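Local coordinates for tRNA (adenine(58)-N(1))-methyltransferase catalytic subunit TRM61 C-terminal domain-containing protein (Thermoplasma acidophilum, PDB 1YB2) that probably transfers methyl groups from S-adenosyl-L-methionine to adenine in RNA, with position 58 of tRNA the likely target, at residues A172-D177 with A198-P203; N192-I197 with A207-P212. One frame throughout, in Å; residues are numbered along the deposited sequence.

Contact 1: A172-D177 with A198-P203; sequences ADFISD and ASMMKP
The end of the Met200 side chain, a selenomethionine, lies against one edge of the Phe174 ring in a Met-aromatic contact. SE of Met200 sits 4.9 Å from the centroid of the Phe174 ring, and the line joining them runs 74° off the ring normal, which puts it at the rim and not over a face. SE of Met200 is 3.8 Å from both CD2 and CE2 of Phe174, so it straddles that bond of the ring. The methyl adds an apolar touch close to the ring plane, with CE of Met200 3.7 Å from Phe174 CD2. Beyond CG the Met200 chain is extended (chi3 178°), which carries SE and CE across to the ring. Here the loop between strands 164-167 and 180-185 of a Rossmann-like methyltransferase sheet packs against the turn that follows helix 194-199. Leu115 of strand 113-117 and Tyr180 of strand 180-185 each touch both Phe174 and Met200, so the pair is buried against the sheet. A looser van der Waals approach comes from Ser176, whose CB is 4.2 Å from Met200 SE. No hydrogen bond crosses between the two segments. Polar groups look elsewhere: Ser176 OG bonds to the hydroxyl of Tyr180 and to the backbone N of Gln178, while NZ of Lys202 forms a salt bridge with Asp181. Within 198-203, Met201 N donates to Ala198 O over 3.1 Å.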
loop_
_atom_site.group_PDB
_atom_site.type_symbol
_atom_site.label_atom_id
_atom_site.label_comp_id
_atom_site.label_asym_id
_atom_site.label_seq_id
_atom_site.Cartn_x
_atom_site.Cartn_y
_atom_site.Cartn_z
ATOM N N ALA A 172 -10.798 -16.647 -18.816
ATOM C CA ALA A 172 -10.767 -18.002 -19.398
ATOM C C ALA A 172 -10.279 -17.995 -20.851
ATOM O O ALA A 172 -9.501 -18.864 -21.263
ATOM C CB ALA A 172 -12.147 -18.654 -19.308
ATOM N N ASP A 173 -10.735 -16.999 -21.608
ATOM C CA ASP A 173 -10.414 -16.866 -23.028
ATOM C C ASP A 173 -9.127 -16.090 -23.272
ATOM O O ASP A 173 -8.590 -16.122 -24.376
ATOM C CB ASP A 173 -11.568 -16.192 -23.763
ATOM C CG ASP A 173 -12.888 -16.895 -23.527
ATOM O OD1 ASP A 173 -12.913 -18.148 -23.597
ATOM O OD2 ASP A 173 -13.894 -16.198 -23.271
ATOM N N PHE A 174 -8.638 -15.400 -22.242
ATOM C CA PHE A 174 -7.485 -14.529 -22.391
ATOM C C PHE A 174 -6.240 -15.322 -22.728
ATOM O O PHE A 174 -5.912 -16.288 -22.062
ATOM C CB PHE A 174 -7.258 -13.687 -21.117
ATOM C CG PHE A 174 -6.028 -12.825 -21.169
ATOM C CD1 PHE A 174 -5.909 -11.811 -22.121
ATOM C CD2 PHE A 174 -4.985 -13.028 -20.267
ATOM C CE1 PHE A 174 -4.768 -11.018 -22.170
ATOM C CE2 PHE A 174 -3.845 -12.239 -20.305
ATOM C CZ PHE A 174 -3.735 -11.230 -21.254
ATOM N N ILE A 175 -5.542 -14.899 -23.766
ATOM C CA ILE A 175 -4.325 -15.575 -24.180
ATOM C C ILE A 175 -3.163 -14.607 -24.067
ATOM O O ILE A 175 -3.185 -13.516 -24.637
ATOM C CB ILE A 175 -4.411 -16.115 -25.653
ATOM C CG1 ILE A 175 -5.649 -17.004 -25.860
ATOM C CG2 ILE A 175 -3.119 -16.847 -26.048
ATOM C CD1 ILE A 175 -5.804 -18.160 -24.854
ATOM N N SER A 176 -2.144 -15.012 -23.330
ATOM C CA SER A 176 -0.960 -14.198 -23.229
ATOM C C SER A 176 0.258 -15.067 -23.396
ATOM O O SER A 176 0.313 -16.187 -22.876
ATOM C CB SER A 176 -0.900 -13.491 -21.877
ATOM O OG SER A 176 0.272 -12.705 -21.799
ATOM N N ASP A 177 1.241 -14.531 -24.106
ATOM C CA ASP A 177 2.527 -15.204 -24.255
ATOM C C ASP A 177 3.444 -14.840 -23.076
ATOM O O ASP A 177 4.415 -15.549 -22.789
ATOM C CB ASP A 177 3.184 -14.817 -25.586
ATOM C CG ASP A 177 2.197 -14.189 -26.572
ATOM O OD1 ASP A 177 1.897 -14.829 -27.608
ATOM O OD2 ASP A 177 1.714 -13.055 -26.306
ATOM N N ALA A 198 -2.404 -19.225 -12.829
ATOM C CA ALA A 198 -1.107 -19.819 -12.487
ATOM C C ALA A 198 -0.190 -19.956 -13.693
ATOM O O ALA A 198 0.993 -19.663 -13.593
ATOM C CB ALA A 198 -1.286 -21.176 -11.805
ATOM N N SER A 199 -0.733 -20.401 -14.831
ATOM C CA SER A 199 0.066 -20.610 -16.043
ATOM C C SER A 199 0.741 -19.341 -16.577
ATOM O O SER A 199 1.687 -19.417 -17.376
ATOM C CB SER A 199 -0.793 -21.254 -17.144
ATOM O OG SER A 199 -1.656 -20.296 -17.733
HETATM N N MSE A 200 0.275 -18.169 -16.158
HETATM C CA MSE A 200 0.960 -16.966 -16.614
HETATM C C MSE A 200 1.728 -16.188 -15.541
HETATM O O MSE A 200 2.088 -15.035 -15.740
HETATM C CB MSE A 200 0.056 -16.068 -17.463
HETATM C CG MSE A 200 -1.324 -15.821 -16.939
HETATM SE SE MSE A 200 -2.522 -15.322 -18.454
HETATM C CE MSE A 200 -4.085 -15.188 -17.369
HETATM N N MSE A 201 1.989 -16.847 -14.416
HETATM C CA MSE A 201 2.773 -16.274 -13.331
HETATM C C MSE A 201 4.210 -16.772 -13.377
HETATM O O MSE A 201 4.441 -17.975 -13.510
HETATM C CB MSE A 201 2.154 -16.692 -11.998
HETATM C CG MSE A 201 0.789 -16.095 -11.752
HETATM SE SE MSE A 201 0.018 -16.733 -10.094
HETATM C CE MSE A 201 1.213 -15.854 -8.762
ATOM N N LYS A 202 5.174 -15.866 -13.247
ATOM C CA LYS A 202 6.566 -16.290 -13.021
ATOM C C LYS A 202 6.656 -17.100 -11.721
ATOM O O LYS A 202 5.998 -16.759 -10.738
ATOM C CB LYS A 202 7.475 -15.082 -12.902
ATOM C CG LYS A 202 7.655 -14.356 -14.205
ATOM C CD LYS A 202 8.483 -13.125 -14.003
ATOM C CE LYS A 202 8.729 -12.446 -15.335
ATOM N NZ LYS A 202 9.323 -11.105 -15.101
ATOM N N PRO A 203 7.481 -18.167 -11.705
ATOM C CA PRO A 203 7.644 -18.910 -10.442
ATOM C C PRO A 203 8.110 -17.976 -9.315
ATOM O O PRO A 203 8.995 -17.144 -9.537
ATOM C CB PRO A 203 8.765 -19.905 -10.756
ATOM C CG PRO A 203 8.749 -20.047 -12.260
ATOM C CD PRO A 203 8.298 -18.721 -12.807
#

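Contact 2: N192-I197 with A207-P212; sequences NHVQKI and ATFYLP
Phe209 reaches helix 194-199 with CG anti to its own carbonyl carbon (chi1 -62°), and Ile197 answers with CG1 in the same relation to its carbonyl (chi1 -69°) and an extended arm that ends in CD1. The two side chains run past one another in opposite directions, and they meet where CD1 of Ile197 comes within 4.1 Å of Phe209 CE2. One turn earlier on the helix, Val194 offers a single branch, its CG1 lying 4.2 Å from Phe209 CZ. Both aliphatic groups approach the ring obliquely, so the aromatic end is met by two residues three apart on the same side of the helix. The contact is wholly apolar, without a hydrogen bond between the segments, and its distances are those of ordinary van der Waals packing. Around it the core is completed by Met229 of strand 229-242, which touches Val194, Ala207 and Phe209, and by Thr220 of helix 214-223 and Pro190, both against Phe209. At the start of the helix His193 occupies the N-cap position, and Ile197 N donates to His193 O at 2.9 Å. On the other segment, strand 205-211 lies inside the sheet, its Thr208 bonded through the backbone to Val183 and Ala185 of strand 180-185, and its Phe209 to Thr263 of strand 258-267. A helix laid over an inner strand by apolar residues, on the connection between parallel strands 180-185 and 205-211, is the beta-alpha-beta crossover of the Rossmann-like methyltransferase fold.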
loop_
_atom_site.group_PDB
_atom_site.type_symbol
_atom_site.label_atom_id
_atom_site.label_comp_id
_atom_site.label_asym_id
_atom_site.label_seq_id
_atom_site.Cartn_x
_atom_site.Cartn_y
_atom_site.Cartn_z
ATOM N N ASN A 192 -12.429 -20.803 -10.503
ATOM C CA ASN A 192 -12.605 -21.413 -11.822
ATOM C C ASN A 192 -11.490 -21.062 -12.790
ATOM O O ASN A 192 -11.473 -21.563 -13.926
ATOM C CB ASN A 192 -13.954 -21.012 -12.427
ATOM C CG ASN A 192 -15.122 -21.732 -11.781
ATOM O OD1 ASN A 192 -15.033 -22.913 -11.438
ATOM N ND2 ASN A 192 -16.221 -21.020 -11.605
ATOM N N HIS A 193 -10.559 -20.209 -12.344
ATOM C CA HIS A 193 -9.502 -19.684 -13.222
ATOM C C HIS A 193 -8.098 -19.745 -12.637
ATOM O O HIS A 193 -7.169 -19.153 -13.179
ATOM C CB HIS A 193 -9.853 -18.250 -13.636
ATOM C CG HIS A 193 -11.246 -18.125 -14.168
ATOM N ND1 HIS A 193 -11.643 -18.718 -15.349
ATOM C CD2 HIS A 193 -12.342 -17.511 -13.667
ATOM C CE1 HIS A 193 -12.922 -18.463 -15.557
ATOM N NE2 HIS A 193 -13.368 -17.733 -14.552
ATOM N N VAL A 194 -7.941 -20.487 -11.543
ATOM C CA VAL A 194 -6.649 -20.577 -10.890
ATOM C C VAL A 194 -5.584 -21.256 -11.756
ATOM O O VAL A 194 -4.467 -20.776 -11.803
ATOM C CB VAL A 194 -6.731 -21.147 -9.436
ATOM C CG1 VAL A 194 -7.203 -20.058 -8.489
ATOM C CG2 VAL A 194 -7.658 -22.365 -9.355
ATOM N N GLN A 195 -5.929 -22.318 -12.482
ATOM C CA GLN A 195 -4.922 -22.971 -13.318
ATOM C C GLN A 195 -4.476 -22.063 -14.475
ATOM O O GLN A 195 -3.280 -21.931 -14.739
ATOM C CB GLN A 195 -5.396 -24.336 -13.811
ATOM C CG GLN A 195 -4.254 -25.341 -13.855
ATOM C CD GLN A 195 -4.588 -26.680 -13.214
ATOM O OE1 GLN A 195 -4.342 -27.739 -13.806
ATOM N NE2 GLN A 195 -5.152 -26.644 -12.004
ATOM N N LYS A 196 -5.448 -21.423 -15.126
ATOM C CA LYS A 196 -5.177 -20.389 -16.112
ATOM C C LYS A 196 -4.267 -19.255 -15.594
ATOM O O LYS A 196 -3.249 -18.928 -16.224
ATOM C CB LYS A 196 -6.490 -19.807 -16.639
ATOM C CG LYS A 196 -6.313 -18.652 -17.632
ATOM C CD LYS A 196 -5.543 -19.111 -18.852
ATOM C CE LYS A 196 -5.958 -18.322 -20.076
ATOM N NZ LYS A 196 -5.006 -18.535 -21.206
ATOM N N ILE A 197 -4.655 -18.651 -14.475
ATOM C CA ILE A 197 -3.883 -17.567 -13.836
ATOM C C ILE A 197 -2.481 -18.055 -13.474
ATOM O O ILE A 197 -1.475 -17.389 -13.789
ATOM C CB ILE A 197 -4.632 -16.971 -12.586
ATOM C CG1 ILE A 197 -5.896 -16.194 -13.022
ATOM C CG2 ILE A 197 -3.715 -16.003 -11.783
ATOM C CD1 ILE A 197 -6.839 -15.832 -11.843
ATOM N N ALA A 207 0.123 -13.793 -6.285
ATOM C CA ALA A 207 -1.199 -13.415 -6.763
ATOM C C ALA A 207 -2.015 -12.950 -5.579
ATOM O O ALA A 207 -1.972 -13.563 -4.493
ATOM C CB ALA A 207 -1.899 -14.600 -7.447
ATOM N N THR A 208 -2.750 -11.870 -5.781
ATOM C CA THR A 208 -3.609 -11.314 -4.735
ATOM C C THR A 208 -5.044 -11.419 -5.227
ATOM O O THR A 208 -5.344 -10.934 -6.325
ATOM C CB THR A 208 -3.263 -9.826 -4.447
ATOM O OG1 THR A 208 -1.906 -9.734 -3.992
ATOM C CG2 THR A 208 -4.158 -9.266 -3.371
ATOM N N PHE A 209 -5.916 -12.039 -4.425
ATOM C CA PHE A 209 -7.317 -12.230 -4.797
ATOM C C PHE A 209 -8.200 -11.453 -3.840
ATOM O O PHE A 209 -8.058 -11.626 -2.635
ATOM C CB PHE A 209 -7.726 -13.711 -4.696
ATOM C CG PHE A 209 -6.977 -14.622 -5.617
ATOM C CD1 PHE A 209 -5.773 -15.202 -5.219
ATOM C CD2 PHE A 209 -7.486 -14.911 -6.878
ATOM C CE1 PHE A 209 -5.074 -16.061 -6.077
ATOM C CE2 PHE A 209 -6.794 -15.766 -7.745
ATOM C CZ PHE A 209 -5.574 -16.325 -7.341
ATOM N N TYR A 210 -9.106 -10.629 -4.371
ATOM C CA TYR A 210 -10.059 -9.861 -3.554
ATOM C C TYR A 210 -11.424 -10.510 -3.680
ATOM O O TYR A 210 -11.893 -10.708 -4.799
ATOM C CB TYR A 210 -10.154 -8.406 -4.039
ATOM C CG TYR A 210 -9.006 -7.553 -3.604
ATOM C CD1 TYR A 210 -7.807 -7.529 -4.334
ATOM C CD2 TYR A 210 -9.097 -6.754 -2.456
ATOM C CE1 TYR A 210 -6.719 -6.727 -3.935
ATOM C CE2 TYR A 210 -7.998 -5.943 -2.046
ATOM C CZ TYR A 210 -6.825 -5.947 -2.795
ATOM O OH TYR A 210 -5.749 -5.176 -2.406
ATOM N N LEU A 211 -12.025 -10.889 -2.542
ATOM C CA LEU A 211 -13.350 -11.508 -2.494
ATOM C C LEU A 211 -14.247 -10.720 -1.517
ATOM O O LEU A 211 -13.743 -10.118 -0.569
ATOM C CB LEU A 211 -13.271 -12.986 -2.067
ATOM C CG LEU A 211 -12.837 -14.084 -3.054
ATOM C CD1 LEU A 211 -13.690 -14.067 -4.315
ATOM C CD2 LEU A 211 -11.331 -14.010 -3.395
ATOM N N PRO A 212 -15.565 -10.675 -1.776
ATOM C CA PRO A 212 -16.405 -9.845 -0.918
ATOM C C PRO A 212 -16.890 -10.542 0.359
ATOM O O PRO A 212 -17.358 -9.872 1.267
ATOM C CB PRO A 212 -17.600 -9.518 -1.822
ATOM C CG PRO A 212 -17.772 -10.741 -2.638
ATOM C CD PRO A 212 -16.348 -11.295 -2.860
#

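Helix 194-199 serves both contacts: its residues Val194 and Ile197 pack on strand 205-211 in contact 2, and the turn after it supplies Met200 to contact 1. The contact centres are 12 Å apart, and the segments alternate along the chain. They touch in two places. Lys196 NZ of contact 2 comes within 2.6 Å of Phe174 O of contact 1, and Met201 CE packs 3.4 Å from Ala207 N. Both contacts lie near residues predicted to bind S-adenosyl-L-methionine: the side chain of Phe174 is about 7 Å from that of Asp170, and the side chain of Phe209 about 8 Å from that of Asp186.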